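Local coordinates for taurine:2-oxoglutarate aminotransferase (Bifidobacterium kashiwanohense PV20-2, PDB 6JIX), which probably transfers the amino group of taurine to 2-oxoglutarate, with pyridoxal 5'-phosphate as its cofactor, at residues D51-G62 / I418-L429; V340-L351 / A364-L373. All coordinates share one frame; numbering follows the deposited sequence.

Overall arrangement
A small three-stranded antiparallel sheet ties the two contacts together. Along the chain, segment 51-62 of interaction 1 comes first, then both halves of interaction 2 (340-351 and 364-373), and last segment 418-429, so the local contact lies between the ends of the distant one. Their centres are about 12 Å apart. In interaction 2, helix 336-357 covers the hairpin of strands 361-367 and 370-376; the third strand, 415-418, ends in I418 of interaction 1, whose O probably bonds S371 OG of interaction 2. A426, which opens helix 426-447, also packs on I346. The C-terminal part of the chain is thereby joined to the loop lining a glutamate pocket.

Interaction 1: residues D51-G62 / I418-L429; sequences DMSSLLVCSNLG and ICPPLIITAEQL. With GLU (glutamic acid), chain N.
L422 N donates to N60 O over 2.8 Å, with 136° at the hydrogen and the donor tilted 25° from the carbonyl plane. The two side chains lie alongside each other, pointing the same way, while the N60 amide turns its OD1 to R260. This bond joins two type I turns, S59 to G62 and P421 to I424. P421 presents its ring to residues 51-62: CG lies 3.6 Å from S54 OG, and CB approaches S59 O and G62 N. I423 meets L61 crosswise, its CG2 4.0 Å from L61 CD2. With CG1 placed between the backbone N and the carbonyl carbon (chi1 63°), the outstretched CD1 reaches the L61 carbonyl oxygen and G62 CA.

In this class-III aminotransferase, residues 51-56 also border a bound glutamate. Here D51 OD1 receives L55 N at 2.8 Å, on its syn side and nearly in the carboxylate plane, while OD2 is held by H63. S53 OG donates to L55 O at 2.6 Å, so two side-chain bonds brace the turn beside the ligand. L56 brings CD2 close to the ligand OE1, and F81 of the second subunit packs on L55.

M52 leaves the backbone pointing away from residues 418-429, but its chain, bent at chi2 and chi3, brings its end back: CE rests 3.9 Å from P420 CB and lies near I418 CG2, and SD faces I424 CD1 at 4.1 Å. V57 straddles C419 CB with both methyls, while F370 touches both residues. Beyond I424, T425 and Q428 form the capping box that opens helix 426-447.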
loop_
_atom_site.group_PDB
_atom_site.type_symbol
_atom_site.label_atom_id
_atom_site.label_comp_id
_atom_site.label_asym_id
_atom_site.label_seq_id
_atom_site.Cartn_x
_atom_site.Cartn_y
_atom_site.Cartn_z
ATOM N N ASP A 51 -21.028 10.817 -10.985
ATOM C CA ASP A 51 -19.625 10.775 -10.579
ATOM C C ASP A 51 -18.751 11.322 -11.711
ATOM O O ASP A 51 -18.070 10.596 -12.439
ATOM C CB ASP A 51 -19.240 9.353 -10.197
ATOM C CG ASP A 51 -17.874 9.272 -9.564
ATOM O OD1 ASP A 51 -17.311 10.336 -9.212
ATOM O OD2 ASP A 51 -17.368 8.134 -9.417
ATOM N N MET A 52 -18.741 12.648 -11.827
ATOM C CA MET A 52 -18.006 13.312 -12.896
ATOM C C MET A 52 -16.485 13.354 -12.673
ATOM O O MET A 52 -15.750 13.730 -13.598
ATOM C CB MET A 52 -18.575 14.723 -13.074
ATOM C CG MET A 52 -20.006 14.709 -13.568
ATOM S SD MET A 52 -20.171 13.805 -15.129
ATOM C CE MET A 52 -19.321 14.959 -16.224
ATOM N N SER A 53 -15.985 12.933 -11.508
ATOM C CA SER A 53 -14.550 12.828 -11.272
ATOM C C SER A 53 -14.086 11.378 -11.169
ATOM O O SER A 53 -12.928 11.129 -10.806
ATOM C CB SER A 53 -14.165 13.566 -9.990
ATOM O OG SER A 53 -14.492 12.770 -8.856
ATOM N N SER A 54 -14.967 10.418 -11.460
ATOM C CA SER A 54 -14.640 9.001 -11.335
ATOM C C SER A 54 -14.069 8.688 -9.955
ATOM O O SER A 54 -13.132 7.894 -9.815
ATOM C CB SER A 54 -13.675 8.565 -12.428
ATOM O OG SER A 54 -14.400 8.225 -13.582
ATOM N N LEU A 55 -14.677 9.295 -8.929
ATOM C CA LEU A 55 -14.189 9.310 -7.551
ATOM C C LEU A 55 -12.828 10.013 -7.495
ATOM O O LEU A 55 -12.777 11.246 -7.561
ATOM C CB LEU A 55 -14.147 7.895 -6.967
ATOM C CG LEU A 55 -15.521 7.243 -6.770
ATOM C CD1 LEU A 55 -15.394 5.950 -5.950
ATOM C CD2 LEU A 55 -16.477 8.222 -6.113
ATOM N N LEU A 56 -11.722 9.267 -7.438
ATOM C CA LEU A 56 -10.421 9.924 -7.501
ATOM C C LEU A 56 -9.771 9.673 -8.861
ATOM O O LEU A 56 -8.586 9.326 -8.941
ATOM C CB LEU A 56 -9.535 9.445 -6.338
ATOM C CG LEU A 56 -10.061 10.000 -5.002
ATOM C CD1 LEU A 56 -9.597 9.234 -3.741
ATOM C CD2 LEU A 56 -9.769 11.507 -4.891
ATOM N N VAL A 57 -10.535 9.893 -9.937
ATOM C CA VAL A 57 -10.112 9.556 -11.296
ATOM C C VAL A 57 -9.636 8.102 -11.321
ATOM O O VAL A 57 -8.577 7.798 -11.884
ATOM C CB VAL A 57 -9.016 10.516 -11.816
ATOM C CG1 VAL A 57 -8.950 10.468 -13.318
ATOM C CG2 VAL A 57 -9.276 11.943 -11.364
ATOM N N CYS A 58 -10.405 7.192 -10.709
ATOM C CA CYS A 58 -10.013 5.783 -10.640
ATOM C C CYS A 58 -11.118 4.842 -11.119
ATOM O O CYS A 58 -10.831 3.773 -11.670
ATOM C CB CYS A 58 -9.596 5.392 -9.217
ATOM S SG CYS A 58 -10.824 5.759 -7.941
ATOM N N SER A 59 -12.384 5.211 -10.909
ATOM C CA SER A 59 -13.498 4.337 -11.287
ATOM C C SER A 59 -13.732 4.409 -12.801
ATOM O O SER A 59 -14.791 4.797 -13.291
ATOM C CB SER A 59 -14.738 4.720 -10.495
ATOM O OG SER A 59 -14.495 4.561 -9.100
ATOM N N ASN A 60 -12.737 3.918 -13.544
ATOM C CA ASN A 60 -12.667 4.162 -14.978
ATOM C C ASN A 60 -13.833 3.524 -15.734
ATOM O O ASN A 60 -14.257 4.049 -16.775
ATOM C CB ASN A 60 -11.328 3.650 -15.510
ATOM C CG ASN A 60 -10.201 4.681 -15.355
ATOM O OD1 ASN A 60 -10.310 5.632 -14.582
ATOM N ND2 ASN A 60 -9.122 4.493 -16.103
ATOM N N LEU A 61 -14.326 2.373 -15.269
ATOM C CA LEU A 61 -15.440 1.683 -15.911
ATOM C C LEU A 61 -16.751 1.857 -15.148
ATOM O O LEU A 61 -17.621 0.979 -15.205
ATOM C CB LEU A 61 -15.121 0.197 -16.074
ATOM C CG LEU A 61 -13.963 -0.075 -17.028
ATOM C CD1 LEU A 61 -13.666 -1.559 -17.126
ATOM C CD2 LEU A 61 -14.301 0.511 -18.395
ATOM N N GLY A 62 -16.916 2.982 -14.448
ATOM C CA GLY A 62 -18.089 3.171 -13.634
ATOM C C GLY A 62 -18.044 2.273 -12.410
ATOM O O GLY A 62 -17.016 1.709 -12.042
ATOM N N ILE A 418 -12.725 17.602 -14.615
ATOM C CA ILE A 418 -13.840 16.884 -15.201
ATOM C C ILE A 418 -13.241 15.605 -15.776
ATOM O O ILE A 418 -12.584 15.628 -16.821
ATOM C CB ILE A 418 -14.594 17.696 -16.253
ATOM C CG1 ILE A 418 -15.141 18.979 -15.617
ATOM C CG2 ILE A 418 -15.746 16.875 -16.798
ATOM C CD1 ILE A 418 -14.247 20.228 -15.830
ATOM N N CYS A 419 -13.429 14.494 -15.064
ATOM C CA CYS A 419 -12.869 13.196 -15.432
ATOM C C CYS A 419 -13.945 12.145 -15.207
ATOM O O CYS A 419 -13.841 11.306 -14.301
ATOM C CB CYS A 419 -11.620 12.891 -14.605
ATOM S SG CYS A 419 -10.371 14.180 -14.619
ATOM N N PRO A 420 -14.994 12.157 -16.031
ATOM C CA PRO A 420 -16.116 11.226 -15.837
ATOM C C PRO A 420 -15.733 9.809 -16.217
ATOM O O PRO A 420 -14.748 9.586 -16.935
ATOM C CB PRO A 420 -17.196 11.778 -16.780
ATOM C CG PRO A 420 -16.405 12.469 -17.869
ATOM C CD PRO A 420 -15.207 13.063 -17.177
ATOM N N PRO A 421 -16.493 8.816 -15.766
ATOM C CA PRO A 421 -16.161 7.430 -16.111
ATOM C C PRO A 421 -16.108 7.225 -17.618
ATOM O O PRO A 421 -16.891 7.808 -18.372
ATOM C CB PRO A 421 -17.292 6.621 -15.466
ATOM C CG PRO A 421 -17.816 7.515 -14.389
ATOM C CD PRO A 421 -17.683 8.904 -14.909
ATOM N N LEU A 422 -15.159 6.384 -18.044
ATOM C CA LEU A 422 -14.919 6.105 -19.450
ATOM C C LEU A 422 -16.123 5.485 -20.133
ATOM O O LEU A 422 -16.139 5.421 -21.366
ATOM C CB LEU A 422 -13.714 5.169 -19.600
ATOM C CG LEU A 422 -12.406 5.666 -18.956
ATOM C CD1 LEU A 422 -11.181 4.949 -19.503
ATOM C CD2 LEU A 422 -12.267 7.173 -19.136
ATOM N N ILE A 423 -17.127 5.026 -19.377
ATOM C CA ILE A 423 -18.325 4.447 -19.977
ATOM C C ILE A 423 -19.446 5.461 -20.138
ATOM O O ILE A 423 -20.525 5.097 -20.622
ATOM C CB ILE A 423 -18.863 3.240 -19.170
ATOM C CG1 ILE A 423 -19.302 3.671 -17.769
ATOM C CG2 ILE A 423 -17.842 2.110 -19.119
ATOM C CD1 ILE A 423 -19.838 2.536 -16.945
ATOM N N ILE A 424 -19.245 6.709 -19.704
ATOM C CA ILE A 424 -20.282 7.719 -19.869
ATOM C C ILE A 424 -20.673 7.836 -21.349
ATOM O O ILE A 424 -19.842 7.703 -22.257
ATOM C CB ILE A 424 -19.819 9.069 -19.296
ATOM C CG1 ILE A 424 -21.035 9.901 -18.866
ATOM C CG2 ILE A 424 -18.945 9.803 -20.301
ATOM C CD1 ILE A 424 -20.673 11.202 -18.193
ATOM N N THR A 425 -21.950 8.097 -21.594
ATOM C CA THR A 425 -22.466 8.178 -22.950
ATOM C C THR A 425 -22.643 9.636 -23.322
ATOM O O THR A 425 -22.658 10.517 -22.455
ATOM C CB THR A 425 -23.800 7.441 -23.065
ATOM O OG1 THR A 425 -24.772 8.111 -22.250
ATOM C CG2 THR A 425 -23.632 5.995 -22.601
ATOM N N ALA A 426 -22.774 9.884 -24.628
ATOM C CA ALA A 426 -23.057 11.240 -25.091
ATOM C C ALA A 426 -24.273 11.823 -24.373
ATOM O O ALA A 426 -24.231 12.961 -23.888
ATOM C CB ALA A 426 -23.259 11.257 -26.608
ATOM N N GLU A 427 -25.365 11.050 -24.272
ATOM C CA GLU A 427 -26.565 11.594 -23.641
ATOM C C GLU A 427 -26.288 11.990 -22.198
ATOM O O GLU A 427 -26.711 13.052 -21.729
ATOM C CB GLU A 427 -27.723 10.591 -23.709
ATOM C CG GLU A 427 -29.090 11.243 -23.383
ATOM C CD GLU A 427 -29.960 10.445 -22.380
ATOM O OE1 GLU A 427 -30.603 11.130 -21.554
ATOM O OE2 GLU A 427 -30.061 9.176 -22.422
ATOM N N GLN A 428 -25.531 11.174 -21.488
ATOM C CA GLN A 428 -25.228 11.502 -20.106
ATOM C C GLN A 428 -24.410 12.786 -20.015
ATOM O O GLN A 428 -24.703 13.669 -19.200
ATOM C CB GLN A 428 -24.499 10.325 -19.469
ATOM C CG GLN A 428 -25.431 9.236 -18.974
ATOM C CD GLN A 428 -24.689 7.960 -18.607
ATOM O OE1 GLN A 428 -23.811 7.503 -19.355
ATOM N NE2 GLN A 428 -25.030 7.380 -17.452
ATOM N N LEU A 429 -23.364 12.901 -20.832
ATOM C CA LEU A 429 -22.623 14.158 -20.896
ATOM C C LEU A 429 -23.578 15.325 -21.127
ATOM O O LEU A 429 -23.537 16.338 -20.414
ATOM C CB LEU A 429 -21.565 14.086 -22.001
ATOM C CG LEU A 429 -20.331 13.237 -21.665
ATOM C CD1 LEU A 429 -19.408 13.125 -22.862
ATOM C CD2 LEU A 429 -19.600 13.807 -20.469
HETATM N N GLU N . -15.434 14.699 -4.509
HETATM C CA GLU N . -14.915 13.619 -5.328
HETATM C C GLU N . -15.867 12.420 -5.353
HETATM O O GLU N . -16.661 12.224 -6.345
HETATM C CB GLU N . -13.590 13.183 -4.722
HETATM C CG GLU N . -13.738 13.059 -3.219
HETATM C CD GLU N . -12.398 12.789 -2.552
HETATM O OE1 GLU N . -11.456 13.537 -2.913
HETATM O OE2 GLU N . -12.228 11.861 -1.682
HETATM O OXT GLU N . -15.836 11.632 -4.376
#

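Interaction 2: residues V340-L351 / A364-L373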
loop_
_atom_site.group_PDB
_atom_site.type_symbol
_atom_site.label_atom_id
_atom_site.label_comp_id
_atom_site.label_asym_id
_atom_site.label_seq_id
_atom_site.Cartn_x
_atom_site.Cartn_y
_atom_site.Cartn_z
ATOM N N VAL A 340 -13.655 6.678 -25.711
ATOM C CA VAL A 340 -13.177 7.843 -24.980
ATOM C C VAL A 340 -12.819 8.956 -25.955
ATOM O O VAL A 340 -13.203 10.114 -25.756
ATOM C CB VAL A 340 -11.994 7.472 -24.064
ATOM C CG1 VAL A 340 -11.376 8.727 -23.418
ATOM C CG2 VAL A 340 -12.443 6.516 -22.989
ATOM N N LYS A 341 -12.088 8.624 -27.032
ATOM C CA LYS A 341 -11.784 9.633 -28.052
ATOM C C LYS A 341 -13.053 10.307 -28.568
ATOM O O LYS A 341 -13.119 11.540 -28.663
ATOM C CB LYS A 341 -11.012 9.013 -29.223
ATOM C CG LYS A 341 -10.166 10.030 -30.015
ATOM C CD LYS A 341 -8.909 10.434 -29.220
ATOM C CE LYS A 341 -8.074 11.524 -29.926
ATOM N NZ LYS A 341 -8.807 12.790 -30.250
ATOM N N GLU A 342 -14.093 9.518 -28.852
ATOM C CA GLU A 342 -15.330 10.106 -29.354
ATOM C C GLU A 342 -16.036 10.933 -28.276
ATOM O O GLU A 342 -16.660 11.956 -28.586
ATOM C CB GLU A 342 -16.224 9.009 -29.923
ATOM C CG GLU A 342 -17.702 9.296 -29.863
ATOM C CD GLU A 342 -18.519 8.080 -30.259
ATOM O OE1 GLU A 342 -17.894 7.082 -30.697
ATOM O OE2 GLU A 342 -19.770 8.122 -30.133
ATOM N N MET A 343 -15.987 10.506 -27.008
ATOM C CA MET A 343 -16.516 11.384 -25.968
ATOM C C MET A 343 -15.632 12.616 -25.781
ATOM O O MET A 343 -16.124 13.665 -25.347
ATOM C CB MET A 343 -16.667 10.645 -24.639
ATOM C CG MET A 343 -17.654 9.507 -24.669
ATOM S SD MET A 343 -19.354 9.948 -25.108
ATOM C CE MET A 343 -19.329 9.649 -26.886
ATOM N N GLU A 344 -14.334 12.519 -26.095
ATOM C CA GLU A 344 -13.500 13.713 -26.063
ATOM C C GLU A 344 -14.083 14.779 -26.972
ATOM O O GLU A 344 -14.066 15.975 -26.642
ATOM C CB GLU A 344 -12.060 13.394 -26.476
ATOM C CG GLU A 344 -11.180 14.641 -26.558
ATOM C CD GLU A 344 -9.812 14.367 -27.160
ATOM O OE1 GLU A 344 -8.929 13.856 -26.443
ATOM O OE2 GLU A 344 -9.608 14.662 -28.355
ATOM N N GLY A 345 -14.626 14.350 -28.117
ATOM C CA GLY A 345 -15.244 15.221 -29.098
ATOM C C GLY A 345 -16.467 15.951 -28.595
ATOM O O GLY A 345 -16.943 16.871 -29.270
ATOM N N ILE A 346 -17.019 15.531 -27.465
ATOM C CA ILE A 346 -18.089 16.258 -26.800
ATOM C C ILE A 346 -17.545 17.147 -25.699
ATOM O O ILE A 346 -17.888 18.325 -25.617
ATOM C CB ILE A 346 -19.133 15.269 -26.234
ATOM C CG1 ILE A 346 -19.669 14.338 -27.315
ATOM C CG2 ILE A 346 -20.243 16.011 -25.522
ATOM C CD1 ILE A 346 -20.894 13.605 -26.873
ATOM N N LEU A 347 -16.662 16.600 -24.862
ATOM C CA LEU A 347 -16.243 17.304 -23.656
ATOM C C LEU A 347 -15.308 18.468 -23.991
ATOM O O LEU A 347 -15.507 19.589 -23.509
ATOM C CB LEU A 347 -15.597 16.315 -22.680
ATOM C CG LEU A 347 -14.955 16.868 -21.407
ATOM C CD1 LEU A 347 -16.009 17.325 -20.429
ATOM C CD2 LEU A 347 -14.075 15.818 -20.779
ATOM N N LYS A 348 -14.305 18.232 -24.848
ATOM C CA LYS A 348 -13.346 19.284 -25.185
ATOM C C LYS A 348 -14.024 20.541 -25.729
ATOM O O LYS A 348 -13.808 21.632 -25.168
ATOM C CB LYS A 348 -12.305 18.725 -26.155
ATOM C CG LYS A 348 -11.140 19.653 -26.412
ATOM C CD LYS A 348 -9.986 18.893 -27.033
ATOM C CE LYS A 348 -8.776 19.796 -27.225
ATOM N NZ LYS A 348 -8.774 20.506 -28.531
ATOM N N PRO A 349 -14.832 20.475 -26.798
ATOM C CA PRO A 349 -15.517 21.689 -27.269
ATOM C C PRO A 349 -16.409 22.335 -26.222
ATOM O O PRO A 349 -16.504 23.568 -26.166
ATOM C CB PRO A 349 -16.337 21.181 -28.457
ATOM C CG PRO A 349 -15.655 19.897 -28.866
ATOM C CD PRO A 349 -15.196 19.294 -27.602
ATOM N N PHE A 350 -17.056 21.555 -25.365
ATOM C CA PHE A 350 -17.886 22.175 -24.340
ATOM C C PHE A 350 -17.039 23.003 -23.383
ATOM O O PHE A 350 -17.409 24.128 -23.024
ATOM C CB PHE A 350 -18.688 21.127 -23.568
ATOM C CG PHE A 350 -19.439 21.711 -22.396
ATOM C CD1 PHE A 350 -20.650 22.360 -22.588
ATOM C CD2 PHE A 350 -18.909 21.644 -21.104
ATOM C CE1 PHE A 350 -21.330 22.918 -21.515
ATOM C CE2 PHE A 350 -19.587 22.198 -20.022
ATOM C CZ PHE A 350 -20.796 22.839 -20.224
ATOM N N LEU A 351 -15.903 22.451 -22.934
ATOM C CA LEU A 351 -15.054 23.189 -22.001
ATOM C C LEU A 351 -14.401 24.389 -22.686
ATOM O O LEU A 351 -14.291 25.465 -22.087
ATOM C CB LEU A 351 -13.985 22.264 -21.407
ATOM C CG LEU A 351 -14.411 21.059 -20.568
ATOM C CD1 LEU A 351 -13.254 20.078 -20.488
ATOM C CD2 LEU A 351 -14.894 21.469 -19.184
ATOM N N ALA A 364 -9.034 25.807 -20.678
ATOM C CA ALA A 364 -9.604 24.475 -20.632
ATOM C C ALA A 364 -8.573 23.525 -21.205
ATOM O O ALA A 364 -7.964 23.813 -22.239
ATOM C CB ALA A 364 -10.918 24.384 -21.421
ATOM N N ARG A 365 -8.335 22.434 -20.504
ATOM C CA ARG A 365 -7.482 21.376 -21.002
ATOM C C ARG A 365 -8.300 20.097 -20.967
ATOM O O ARG A 365 -9.067 19.869 -20.031
ATOM C CB ARG A 365 -6.210 21.256 -20.166
ATOM C CG ARG A 365 -5.323 22.501 -20.226
ATOM C CD ARG A 365 -4.231 22.493 -19.169
ATOM N NE ARG A 365 -4.796 22.435 -17.826
ATOM C CZ ARG A 365 -5.435 23.440 -17.230
ATOM N NH1 ARG A 365 -5.594 24.611 -17.849
ATOM N NH2 ARG A 365 -5.915 23.277 -16.003
ATOM N N CYS A 366 -8.150 19.275 -21.996
ATOM C CA CYS A 366 -8.927 18.050 -22.088
ATOM C C CYS A 366 -8.226 17.144 -23.072
ATOM O O CYS A 366 -8.024 17.542 -24.220
ATOM C CB CYS A 366 -10.368 18.319 -22.552
ATOM S SG CYS A 366 -11.316 16.782 -22.983
ATOM N N ILE A 367 -7.872 15.938 -22.634
ATOM C CA ILE A 367 -7.463 14.860 -23.525
ATOM C C ILE A 367 -8.234 13.610 -23.122
ATOM O O ILE A 367 -8.184 13.195 -21.957
ATOM C CB ILE A 367 -5.948 14.618 -23.480
ATOM C CG1 ILE A 367 -5.548 13.615 -24.557
ATOM C CG2 ILE A 367 -5.520 14.183 -22.100
ATOM C CD1 ILE A 367 -4.068 13.523 -24.722
ATOM N N GLY A 368 -8.951 13.015 -24.077
ATOM C CA GLY A 368 -9.879 11.943 -23.740
ATOM C C GLY A 368 -10.934 12.445 -22.769
ATOM O O GLY A 368 -11.597 13.468 -22.983
ATOM N N LEU A 369 -11.122 11.711 -21.688
ATOM C CA LEU A 369 -11.986 12.160 -20.609
ATOM C C LEU A 369 -11.147 12.612 -19.410
ATOM O O LEU A 369 -11.496 12.367 -18.257
ATOM C CB LEU A 369 -12.994 11.071 -20.247
ATOM C CG LEU A 369 -14.027 10.838 -21.361
ATOM C CD1 LEU A 369 -14.870 9.601 -21.117
ATOM C CD2 LEU A 369 -14.911 12.060 -21.519
ATOM N N PHE A 370 -10.019 13.269 -19.697
ATOM C CA PHE A 370 -9.058 13.793 -18.722
ATOM C C PHE A 370 -8.973 15.308 -18.944
ATOM O O PHE A 370 -8.287 15.772 -19.865
ATOM C CB PHE A 370 -7.700 13.113 -18.913
ATOM C CG PHE A 370 -6.816 13.130 -17.697
ATOM C CD1 PHE A 370 -7.350 13.021 -16.415
ATOM C CD2 PHE A 370 -5.436 13.231 -17.834
ATOM C CE1 PHE A 370 -6.513 13.026 -15.288
ATOM C CE2 PHE A 370 -4.598 13.238 -16.715
ATOM C CZ PHE A 370 -5.137 13.138 -15.442
ATOM N N SER A 371 -9.631 16.088 -18.088
ATOM C CA SER A 371 -9.870 17.489 -18.412
ATOM C C SER A 371 -9.950 18.320 -17.142
ATOM O O SER A 371 -10.241 17.803 -16.060
ATOM C CB SER A 371 -11.169 17.651 -19.214
ATOM O OG SER A 371 -12.287 17.750 -18.341
ATOM N N ALA A 372 -9.706 19.625 -17.298
ATOM C CA ALA A 372 -9.746 20.561 -16.181
ATOM C C ALA A 372 -9.937 21.986 -16.690
ATOM O O ALA A 372 -9.537 22.331 -17.807
ATOM C CB ALA A 372 -8.470 20.478 -15.332
ATOM N N LEU A 373 -10.531 22.817 -15.840
ATOM C CA LEU A 373 -10.673 24.242 -16.082
ATOM C C LEU A 373 -9.827 25.022 -15.080
ATOM O O LEU A 373 -9.844 24.723 -13.874
ATOM C CB LEU A 373 -12.133 24.664 -15.965
ATOM C CG LEU A 373 -13.111 23.983 -16.927
ATOM C CD1 LEU A 373 -14.526 24.522 -16.704
ATOM C CD2 LEU A 373 -12.678 24.124 -18.389
#
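Helix 340-351 runs antiparallel to strand 364-367, at 173° with the axes 8.1 Å apart, and almost parallel to the returning strand 370-373, so it lies lengthwise over a β-hairpin. The hairpin closes with a type II' turn from I367 to F370, whose second position is G368, at positive phi. E344 grips this turn. Its CG is anti to the backbone N (chi1 176°) and the chain continues extended, which carries OE1 to G368 N; the bond, 2.5 Å from G368 N to E344 OE1, is nearly straight at 170° and uses the anti lone pair. OE2 is met by K341 NZ from above the carboxylate plane in a salt bridge of 2.8 Å, so both oxygens have a partner and the carboxylate's rotation is restricted. V340 CG1 sits over the turn backbone beside G368 CA and L369 N.

Further along, residues of alternating strand positions face the helix. C366 SG lies 3.7 Å from L347 CD2 and also touches K348 CB, whose ammonium end goes on to E352. L369 lays CD2 between M343 CB and L347 CD2. L351 makes the largest contribution to the contact: CB abuts A364 CB at 3.7 Å, CD1 comes over S371, and CD2 meets L373 CD2 at 3.5 Å, the two leucines crossing at a slant. S371 OG bonds I418 O of the third strand, 415-418, and I418 packs back on L347 and L351. Helix 426-447 flanks the same helix, with L429 on M343 and L433 on F350, and its L440 reaches L373 on the sheet.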